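Local coordinates for Ice-binding protein (Colwellia, PDB 3WP9), which binds to the surface of ice crystals and inhibits their growth, and also inhibits ice recrystallization, at residues A[14-19]-A[205-210]; A[102-107]-A[120-125]; A[126-131]-A[150-155]; A[187-192]-A[199-204]. All blocks are in the same frame, centred on the assembly; numbering follows the deposited sequence.

Interaction 1 of 4, residues A[14-19]-A[205-210]; sequences FTILSK and TAVTLQ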
# COMPACT_ATOMS: atom_id res chain seq x y z
N PHE A 14 -9.46 -4.14 2.80
CA PHE A 14 -8.73 -4.74 1.66
C PHE A 14 -7.22 -4.69 1.82
O PHE A 14 -6.64 -3.69 2.32
CB PHE A 14 -9.13 -4.02 0.36
CG PHE A 14 -10.53 -4.28 -0.08
CD1 PHE A 14 -10.84 -5.33 -0.96
CD2 PHE A 14 -11.60 -3.50 0.41
CE1 PHE A 14 -12.13 -5.60 -1.38
CE2 PHE A 14 -12.91 -3.75 -0.01
CZ PHE A 14 -13.19 -4.79 -0.91
N THR A 15 -6.59 -5.80 1.39
CA THR A 15 -5.13 -5.86 1.22
C THR A 15 -4.64 -5.31 -0.14
O THR A 15 -3.58 -4.60 -0.19
CB THR A 15 -4.66 -7.29 1.43
OG1 THR A 15 -4.99 -7.67 2.80
CG2 THR A 15 -3.16 -7.33 1.23
N ILE A 16 -5.52 -5.49 -1.13
CA ILE A 16 -5.32 -4.82 -2.47
C ILE A 16 -6.69 -4.31 -2.90
O ILE A 16 -7.62 -5.12 -2.97
CB ILE A 16 -4.72 -5.77 -3.54
CG1 ILE A 16 -3.41 -6.42 -3.05
CG2 ILE A 16 -4.39 -4.93 -4.80
CD1 ILE A 16 -2.80 -7.51 -3.95
N LEU A 17 -6.76 -3.03 -3.27
CA LEU A 17 -7.98 -2.43 -3.80
C LEU A 17 -7.45 -1.55 -4.90
O LEU A 17 -6.54 -0.80 -4.71
CB LEU A 17 -8.71 -1.55 -2.74
CG LEU A 17 -10.04 -0.95 -3.31
CD1 LEU A 17 -11.05 -2.02 -3.68
CD2 LEU A 17 -10.57 0.03 -2.27
N SER A 18 -8.04 -1.65 -6.08
CA SER A 18 -7.71 -0.73 -7.19
C SER A 18 -8.97 -0.33 -7.96
O SER A 18 -10.06 -0.97 -7.80
CB SER A 18 -6.73 -1.42 -8.17
OG SER A 18 -7.43 -2.42 -8.89
N LYS A 19 -8.77 0.59 -8.90
CA LYS A 19 -9.91 1.03 -9.73
C LYS A 19 -9.92 0.45 -11.11
O LYS A 19 -10.98 0.40 -11.79
CB LYS A 19 -9.89 2.53 -9.85
CG LYS A 19 -10.14 3.15 -8.47
CD LYS A 19 -10.34 4.63 -8.46
CE LYS A 19 -11.49 5.05 -9.35
NZ LYS A 19 -11.61 6.54 -9.18
N THR A 205 -5.43 3.71 -9.82
CA THR A 205 -5.51 3.02 -11.10
C THR A 205 -5.34 1.51 -10.84
O THR A 205 -6.32 0.85 -10.32
CB THR A 205 -4.62 3.62 -12.24
OG1 THR A 205 -3.21 3.48 -11.93
CG2 THR A 205 -4.93 5.13 -12.52
N ALA A 206 -4.27 0.90 -11.30
CA ALA A 206 -4.10 -0.54 -11.22
C ALA A 206 -3.01 -0.92 -10.20
O ALA A 206 -2.16 -0.14 -9.88
CB ALA A 206 -3.67 -1.09 -12.62
N VAL A 207 -3.09 -2.18 -9.79
CA VAL A 207 -2.00 -2.85 -9.07
C VAL A 207 -1.39 -3.98 -9.91
O VAL A 207 -2.14 -4.82 -10.40
CB VAL A 207 -2.52 -3.38 -7.69
CG1 VAL A 207 -1.40 -4.13 -7.01
CG2 VAL A 207 -3.09 -2.24 -6.84
N THR A 208 -0.05 -4.03 -10.03
CA THR A 208 0.60 -5.14 -10.77
C THR A 208 1.50 -5.92 -9.81
O THR A 208 2.27 -5.30 -9.11
CB THR A 208 1.35 -4.60 -12.06
OG1 THR A 208 2.54 -3.87 -11.66
CG2 THR A 208 0.41 -3.62 -12.90
N LEU A 209 1.36 -7.25 -9.75
CA LEU A 209 2.17 -8.06 -8.85
C LEU A 209 3.00 -9.01 -9.70
O LEU A 209 2.55 -9.44 -10.81
CB LEU A 209 1.30 -8.94 -7.94
CG LEU A 209 0.27 -8.16 -7.09
CD1 LEU A 209 -0.54 -9.26 -6.30
CD2 LEU A 209 0.97 -7.11 -6.19
N GLN A 210 4.17 -9.36 -9.18
CA GLN A 210 5.00 -10.35 -9.84
C GLN A 210 5.53 -11.27 -8.74
O GLN A 210 6.47 -10.89 -8.06
CB GLN A 210 6.19 -9.78 -10.62
CG GLN A 210 5.75 -8.95 -11.77
CD GLN A 210 6.95 -8.22 -12.42
OE1 GLN A 210 8.13 -8.42 -12.05
NE2 GLN A 210 6.63 -7.26 -13.28
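Two faces of the right-handed beta-helix close on each other where Ile-16 and Ser-18 meet Val-207 and Leu-209. The touching parts of the two segments run 145° apart, and their side chains fill the wedge between them. Ile-16 uses both branches: CG2, anti to the backbone N, presses on Val-207 CG2 at 3.6 Å and lies 3.8 Å from Val-207 CB, whereas CD1 meets Leu-209 CD1 tip to tip at 3.7 Å. Toward Lys-19 and Thr-205 the gap narrows. Ser-18 CB sits 4.0 Å from Val-207 CG2 and 3.2 Å from the carbonyl O of Thr-205, while its OG turns to other partners, Thr-36 OG1 and Gly-21 O. The same Thr-205 O accepts a hydrogen bond from Lys-19 N at 2.8 Å; the donor lies in the carbonyl plane, although the N-H is bent to 140°. Thr-205 to Thr-208 match an ice-binding motif by similarity, and the CB atoms of Thr-205 and Ala-206 point away from this interior. Behind segment 14-19, helix 71-89 packs on Phe-14 and Leu-17 through Leu-74 and Ala-77. Strand 14-18 runs between strands 33-36 and 200-203, and strand 207-210 between strands 22-25 and 189-191.

Interaction 2 of 4, residues A[102-107]-A[120-125]; sequences GEIGGL and VNISTD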
# COMPACT_ATOMS: atom_id res chain seq x y z
N GLY A 102 14.97 13.66 -1.13
CA GLY A 102 14.10 12.57 -1.61
C GLY A 102 14.73 11.18 -1.48
O GLY A 102 14.04 10.23 -1.76
N GLU A 103 15.99 11.08 -1.11
CA GLU A 103 16.62 9.71 -0.88
C GLU A 103 16.48 9.43 0.62
O GLU A 103 17.08 10.16 1.44
CB GLU A 103 18.08 9.69 -1.34
CG GLU A 103 18.78 8.40 -0.88
CD GLU A 103 18.16 7.18 -1.52
OE1 GLU A 103 18.10 7.23 -2.78
OE2 GLU A 103 17.80 6.20 -0.77
N ILE A 104 15.72 8.41 1.03
CA ILE A 104 15.52 8.15 2.43
C ILE A 104 16.26 6.89 2.87
O ILE A 104 16.22 6.55 4.04
CB ILE A 104 14.04 8.07 2.83
CG1 ILE A 104 13.19 7.04 2.03
CG2 ILE A 104 13.36 9.43 2.56
CD1 ILE A 104 11.78 6.75 2.57
N GLY A 105 16.86 6.21 1.90
CA GLY A 105 17.68 5.03 2.30
C GLY A 105 18.73 5.52 3.29
O GLY A 105 19.27 6.62 3.13
N GLY A 106 19.03 4.74 4.32
CA GLY A 106 20.16 5.13 5.18
C GLY A 106 19.77 6.11 6.27
O GLY A 106 20.64 6.74 6.85
N LEU A 107 18.46 6.24 6.48
CA LEU A 107 17.83 7.03 7.56
C LEU A 107 16.92 6.23 8.48
O LEU A 107 16.25 5.28 8.12
CB LEU A 107 17.01 8.22 6.93
CG LEU A 107 17.81 9.23 6.11
CD1 LEU A 107 16.82 10.28 5.50
CD2 LEU A 107 18.89 9.90 6.89
N VAL A 120 10.65 10.12 -4.37
CA VAL A 120 11.31 9.61 -3.19
C VAL A 120 11.81 8.26 -3.61
O VAL A 120 11.11 7.48 -4.23
CB VAL A 120 10.36 9.50 -2.01
CG1 VAL A 120 10.93 8.59 -0.88
CG2 VAL A 120 10.10 10.95 -1.44
N ASN A 121 13.05 8.03 -3.23
CA ASN A 121 13.71 6.74 -3.51
C ASN A 121 14.16 6.10 -2.23
O ASN A 121 14.72 6.72 -1.34
CB ASN A 121 14.92 6.96 -4.37
CG ASN A 121 14.55 7.48 -5.71
OD1 ASN A 121 13.89 6.82 -6.47
ND2 ASN A 121 14.96 8.72 -6.01
N ILE A 122 13.93 4.83 -2.19
CA ILE A 122 14.52 4.00 -1.11
C ILE A 122 15.68 3.14 -1.73
O ILE A 122 15.41 2.03 -2.22
CB ILE A 122 13.46 3.07 -0.52
CG1 ILE A 122 12.33 3.83 0.21
CG2 ILE A 122 14.09 2.24 0.58
CD1 ILE A 122 11.09 3.05 0.43
N SER A 123 16.89 3.70 -1.81
CA SER A 123 17.98 3.11 -2.59
C SER A 123 18.80 2.21 -1.65
O SER A 123 19.60 1.46 -2.19
CB SER A 123 18.95 4.13 -3.19
OG SER A 123 18.23 5.04 -4.04
N THR A 124 18.66 2.34 -0.33
CA THR A 124 19.29 1.40 0.65
C THR A 124 18.28 1.25 1.82
O THR A 124 17.21 1.90 1.80
CB THR A 124 20.69 1.90 1.14
OG1 THR A 124 20.52 3.20 1.80
CG2 THR A 124 21.68 2.01 0.05
N ASP A 125 18.47 0.35 2.79
CA ASP A 125 17.41 0.11 3.71
C ASP A 125 17.07 1.37 4.52
O ASP A 125 17.96 2.15 4.85
CB ASP A 125 17.73 -1.05 4.65
CG ASP A 125 17.87 -2.34 3.92
OD1 ASP A 125 17.63 -2.40 2.68
OD2 ASP A 125 18.31 -3.32 4.58
O HOH W 1 20.42 5.43 0.11
O HOH W 2 17.87 8.94 -4.64
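The carboxylate of Glu-103 grips Ser-123 with both oxygens. OE1 takes a short 2.5 Å hydrogen bond from Ser-123 OG, and OE2 accepts Ser-123 N through its syn lone pair at 2.9 Å, with a nearly straight N-H (163°). From its anti side OE2 also accepts Gly-105 N at 2.8 Å, so that two backbone donors hold one oxygen and limit the rotation of the group. The bend at chi2 (64°) folds CD of Glu-103 back toward this cluster. Beside it the backbones form a single bridge: Asn-121 N donates to Gly-102 O at 2.8 Å, and Ile-104 N to Asn-121 O at 3.1 Å. The loop is thereby laid along strand 120-122, the outermost strand of a parallel sheet in the right-handed beta-helix. A type II turn from Ile-104 to Leu-107 follows, in which Gly-106 has a positive phi (85°) and Gly-106 N donates to Asp-125 O at 2.9 Å. At Gly-105 a CB would clash with Thr-124 N. On the interior side Ile-104 CD1 rests 3.8 Å from Ile-122 CG1, and Trp-165 of strand 163-167 touches both isoleucines. A water hydrogen-bonded to Thr-124 OG1 also donates a weak bond to Glu-103 OE2, while Asp-125 OD1 accepts a hydrogen bond from Arg-151 N.

Interaction 3 of 4, residues A[126-131]-A[150-155]; sequences VTFNGT and KRVTLT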
# COMPACT_ATOMS: atom_id res chain seq x y z
N VAL A 126 15.78 1.51 4.88
CA VAL A 126 15.36 2.69 5.63
C VAL A 126 14.60 2.17 6.84
O VAL A 126 13.86 1.18 6.78
CB VAL A 126 14.38 3.58 4.78
CG1 VAL A 126 13.17 2.77 4.37
CG2 VAL A 126 13.90 4.78 5.64
N THR A 127 14.77 2.83 8.02
CA THR A 127 14.14 2.39 9.22
C THR A 127 13.17 3.43 9.76
O THR A 127 13.43 4.65 9.65
CB THR A 127 15.18 2.06 10.32
OG1 THR A 127 16.11 1.10 9.80
CG2 THR A 127 14.55 1.58 11.63
N PHE A 128 12.13 2.89 10.26
CA PHE A 128 11.04 3.60 10.99
C PHE A 128 11.07 3.11 12.45
O PHE A 128 10.73 1.96 12.72
CB PHE A 128 9.66 3.27 10.39
CG PHE A 128 9.41 3.91 9.01
CD1 PHE A 128 8.60 5.07 8.91
CD2 PHE A 128 9.96 3.38 7.85
CE1 PHE A 128 8.38 5.71 7.69
CE2 PHE A 128 9.76 4.01 6.59
CZ PHE A 128 8.99 5.21 6.52
N ASN A 129 11.40 4.06 13.37
CA ASN A 129 11.52 3.76 14.77
C ASN A 129 10.50 4.56 15.62
O ASN A 129 10.51 5.81 15.56
CB ASN A 129 12.92 4.09 15.26
CG ASN A 129 13.10 3.68 16.72
OD1 ASN A 129 13.17 2.51 17.03
ND2 ASN A 129 13.14 4.67 17.61
N GLY A 130 9.66 3.83 16.30
CA GLY A 130 8.76 4.39 17.30
C GLY A 130 7.98 3.30 17.96
O GLY A 130 8.28 2.13 17.81
N THR A 131 6.98 3.67 18.78
CA THR A 131 6.17 2.70 19.48
C THR A 131 5.02 2.26 18.61
O THR A 131 4.79 2.86 17.52
CB THR A 131 5.59 3.34 20.79
OG1 THR A 131 4.58 4.31 20.43
CG2 THR A 131 6.69 4.06 21.56
N LYS A 150 16.10 -4.06 -1.37
CA LYS A 150 16.11 -3.14 -0.20
C LYS A 150 14.88 -3.31 0.66
O LYS A 150 13.88 -3.94 0.22
CB LYS A 150 16.29 -1.64 -0.62
CG LYS A 150 17.52 -1.46 -1.47
CD LYS A 150 18.78 -2.09 -0.76
CE LYS A 150 20.10 -1.83 -1.50
NZ LYS A 150 21.25 -2.51 -0.75
N ARG A 151 14.91 -2.71 1.87
CA ARG A 151 13.90 -2.96 2.84
C ARG A 151 13.39 -1.74 3.62
O ARG A 151 14.23 -0.88 3.90
CB ARG A 151 14.46 -3.98 3.91
CG ARG A 151 14.76 -5.30 3.29
CD ARG A 151 15.08 -6.38 4.35
NE ARG A 151 15.51 -7.59 3.70
CZ ARG A 151 16.00 -8.64 4.38
NH1 ARG A 151 16.16 -8.53 5.71
NH2 ARG A 151 16.34 -9.76 3.74
N VAL A 152 12.11 -1.73 3.90
CA VAL A 152 11.60 -0.82 4.94
C VAL A 152 11.65 -1.65 6.23
O VAL A 152 11.04 -2.71 6.28
CB VAL A 152 10.17 -0.37 4.60
CG1 VAL A 152 9.53 0.33 5.80
CG2 VAL A 152 10.19 0.51 3.34
N THR A 153 12.37 -1.14 7.24
CA THR A 153 12.52 -1.85 8.50
C THR A 153 11.77 -1.17 9.61
O THR A 153 11.77 0.05 9.64
CB THR A 153 14.02 -1.90 8.77
OG1 THR A 153 14.58 -2.75 7.75
CG2 THR A 153 14.39 -2.43 10.19
N LEU A 154 11.13 -1.96 10.43
CA LEU A 154 10.35 -1.47 11.60
C LEU A 154 11.08 -1.77 12.92
O LEU A 154 11.46 -2.93 13.20
CB LEU A 154 9.00 -2.10 11.67
CG LEU A 154 8.14 -1.93 10.39
CD1 LEU A 154 6.78 -2.53 10.66
CD2 LEU A 154 8.09 -0.46 9.98
N THR A 155 11.30 -0.72 13.71
CA THR A 155 11.84 -0.93 15.08
C THR A 155 11.10 -0.17 16.17
O THR A 155 10.31 0.75 15.91
CB THR A 155 13.28 -0.54 15.14
OG1 THR A 155 13.46 0.87 14.90
CG2 THR A 155 14.14 -1.37 14.11
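Thr-155 OG1 donates to Asn-129 OD1 at 2.7 Å, arriving in the amide plane on a lone pair, with a C=O...donor angle of 113°. The torsion that sets CG of Asn-129 anti to its backbone N (chi1 -176°) swings the amide toward the neighbouring strand. An alanine in place of Asn-129 would probably leave the Thr-155 hydroxyl without this acceptor and free to turn. The backbones of strands 126-129 and 152-155 pair in parallel, their axes 26° apart, as between successive coils of a right-handed beta-helix. Val-126 N donates to Arg-151 O, Thr-153 N to Val-126 O, Phe-128 N to Thr-153 O and Thr-155 N to Phe-128 O, these four spanning 2.8 to 3.0 Å; a longer bond, Gly-130 N to Thr-155 O at 3.2 Å, extends the pairing past the strand end. Thr-127, Asn-129, Thr-153 and Thr-155 share one face of the sheet. The other face is apolar: Val-126 CG1 is 3.9 Å from Val-152 CG2, the two valines lying side by side, and Val-152 CG1 approaches Phe-128 CD2 at 3.7 Å. The Phe-128 ring also stacks edge-to-face with Trp-136. Strand 108-109 flanks strand 126-129, whereas strand 178-180 touches segment 150-155, and Ile-163 of strand 163-167 packs on Phe-128 and Leu-154.

Interaction 4 of 4, residues A[187-192]-A[199-204]; sequences TLISVN and GRLLAQ
Ile-189 reaches Leu-201 and Ala-203 because its CG1 stands anti to the carbonyl carbon (chi1 -60°) and chi2 (164°) extends CD1 away from its own strand. CD1 ends over the opposing backbone, 3.6 Å from Leu-202 N, 3.8 Å from Ala-203 CB and 4.0 Å from Leu-201 CB. The other branch, CG2, is anti to the backbone N and lies 4.0 Å from Leu-201 CD2, and the two side chains cross at a slant, with the leucine methyl against the isoleucine methyl. Further along, Leu-201 CD1 touches Val-191 CG2, again at 4.0 Å. At the narrow end, Thr-187 O comes within 3.4 Å of Ala-203 CB, where the small side chain is consistent with the closer approach of the two backbones.

An alanine in place of Ile-189 would probably open a gap beside Leu-201 and Ala-203, since the reach of CD1 and the CG2 contact go with the removed atoms. The strands find backbone partners in their own sheets, Ile-189 with Ala-206 and Thr-208, and Leu-201 with Thr-15 and Leu-17. Val-183 adds to the packing on Ile-189, and Leu-209 touches both Val-191 and Leu-201. Leu-202 points away from segment 187-192 and touches Met-81 of helix 71-89.

The axes of strands 189-191 and 200-203 stay 8.6 Å apart at 140°, a spacing bridged chiefly by side chains. Aliphatic residues directed inward from two sheets of successive turns in this way form the interior of a right-handed beta-helix.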
# COMPACT_ATOMS: atom_id res chain seq x y z
N THR A 187 -1.95 6.80 -8.69
CA THR A 187 -2.00 6.04 -9.95
C THR A 187 -1.72 4.56 -9.65
O THR A 187 -2.51 3.94 -8.85
CB THR A 187 -1.09 6.58 -11.11
OG1 THR A 187 0.28 6.51 -10.79
CG2 THR A 187 -1.39 8.09 -11.45
N LEU A 188 -0.65 4.03 -10.25
CA LEU A 188 -0.43 2.58 -10.19
C LEU A 188 0.49 2.17 -9.04
O LEU A 188 1.27 2.98 -8.57
CB LEU A 188 0.06 1.97 -11.49
CG LEU A 188 1.43 2.15 -12.01
CD1 LEU A 188 2.44 1.71 -10.96
CD2 LEU A 188 1.68 1.19 -13.20
N ILE A 189 0.36 0.92 -8.66
CA ILE A 189 1.34 0.35 -7.72
C ILE A 189 1.89 -0.88 -8.40
O ILE A 189 1.10 -1.78 -8.73
CB ILE A 189 0.72 0.00 -6.32
CG1 ILE A 189 0.15 1.25 -5.64
CG2 ILE A 189 1.78 -0.72 -5.42
CD1 ILE A 189 -0.80 0.88 -4.47
N SER A 190 3.24 -0.92 -8.60
CA SER A 190 3.85 -2.03 -9.27
C SER A 190 4.78 -2.67 -8.23
O SER A 190 5.60 -1.95 -7.65
CB SER A 190 4.69 -1.47 -10.49
OG SER A 190 5.57 -2.45 -10.98
N VAL A 191 4.68 -4.02 -8.14
CA VAL A 191 5.53 -4.74 -7.16
C VAL A 191 6.28 -5.80 -8.01
O VAL A 191 5.65 -6.58 -8.68
CB VAL A 191 4.67 -5.38 -6.08
CG1 VAL A 191 5.60 -5.85 -4.97
CG2 VAL A 191 3.71 -4.37 -5.50
N ASN A 192 7.60 -5.75 -8.04
CA ASN A 192 8.39 -6.65 -8.88
C ASN A 192 8.74 -7.98 -8.19
O ASN A 192 8.44 -8.20 -6.94
CB ASN A 192 9.56 -5.89 -9.48
CG ASN A 192 9.14 -5.14 -10.76
OD1 ASN A 192 8.00 -5.21 -11.21
ND2 ASN A 192 10.14 -4.49 -11.39
N GLY A 199 1.22 -4.70 4.48
CA GLY A 199 0.60 -3.45 4.17
C GLY A 199 -0.65 -3.60 3.38
O GLY A 199 -1.23 -4.67 3.28
N ARG A 200 -1.08 -2.45 2.86
CA ARG A 200 -2.24 -2.45 1.98
C ARG A 200 -1.86 -1.62 0.72
O ARG A 200 -1.25 -0.60 0.79
CB ARG A 200 -3.46 -1.79 2.71
CG ARG A 200 -3.85 -2.57 3.97
CD ARG A 200 -5.11 -1.93 4.60
NE ARG A 200 -5.34 -2.56 5.94
CZ ARG A 200 -5.86 -3.78 6.12
NH1 ARG A 200 -6.31 -4.56 5.10
NH2 ARG A 200 -5.98 -4.24 7.37
N LEU A 201 -2.26 -2.18 -0.42
CA LEU A 201 -1.99 -1.54 -1.72
C LEU A 201 -3.28 -1.02 -2.27
O LEU A 201 -4.14 -1.81 -2.70
CB LEU A 201 -1.40 -2.60 -2.67
CG LEU A 201 -0.08 -3.26 -2.17
CD1 LEU A 201 0.40 -4.25 -3.24
CD2 LEU A 201 1.03 -2.25 -1.83
N LEU A 202 -3.44 0.30 -2.10
CA LEU A 202 -4.69 1.03 -2.40
C LEU A 202 -4.42 1.99 -3.53
O LEU A 202 -3.98 3.12 -3.35
CB LEU A 202 -5.21 1.75 -1.10
CG LEU A 202 -5.30 0.83 0.13
CD1 LEU A 202 -5.69 1.61 1.40
CD2 LEU A 202 -6.12 -0.43 -0.05
N ALA A 203 -4.70 1.53 -4.76
CA ALA A 203 -4.37 2.34 -5.96
C ALA A 203 -5.57 2.90 -6.67
O ALA A 203 -6.58 2.21 -6.84
CB ALA A 203 -3.68 1.38 -6.92
N GLN A 204 -5.45 4.13 -7.08
CA GLN A 204 -6.53 4.70 -7.85
C GLN A 204 -6.50 4.35 -9.33
O GLN A 204 -7.44 4.75 -10.05
CB GLN A 204 -6.61 6.20 -7.61
CG GLN A 204 -7.14 6.38 -6.18
CD GLN A 204 -7.24 7.79 -5.75
OE1 GLN A 204 -7.70 8.64 -6.52
NE2 GLN A 204 -6.79 8.10 -4.51

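In the fold
Interactions 1 and 4 are buried contacts about 5 Å apart between centres, and both fasten the same two parallel sheets: strands 14-18 and 200-203 are neighbours in one, 207-210 and 189-191 in the other. Their chemistry is chiefly aliphatic, with one backbone hydrogen bond across interaction 1 and interaction 4 resting mainly on apolar packing. Interactions 2 and 3 lie on the opposite side of the chain's centre from interaction 1, are only partly buried, and rely far more on hydrogen bonds. Interaction 2 borders the sheet that holds strands 189-191 and 207-210; interaction 3 pairs strands of a separate small sheet. These two touch through Leu-107 O and Thr-127 N.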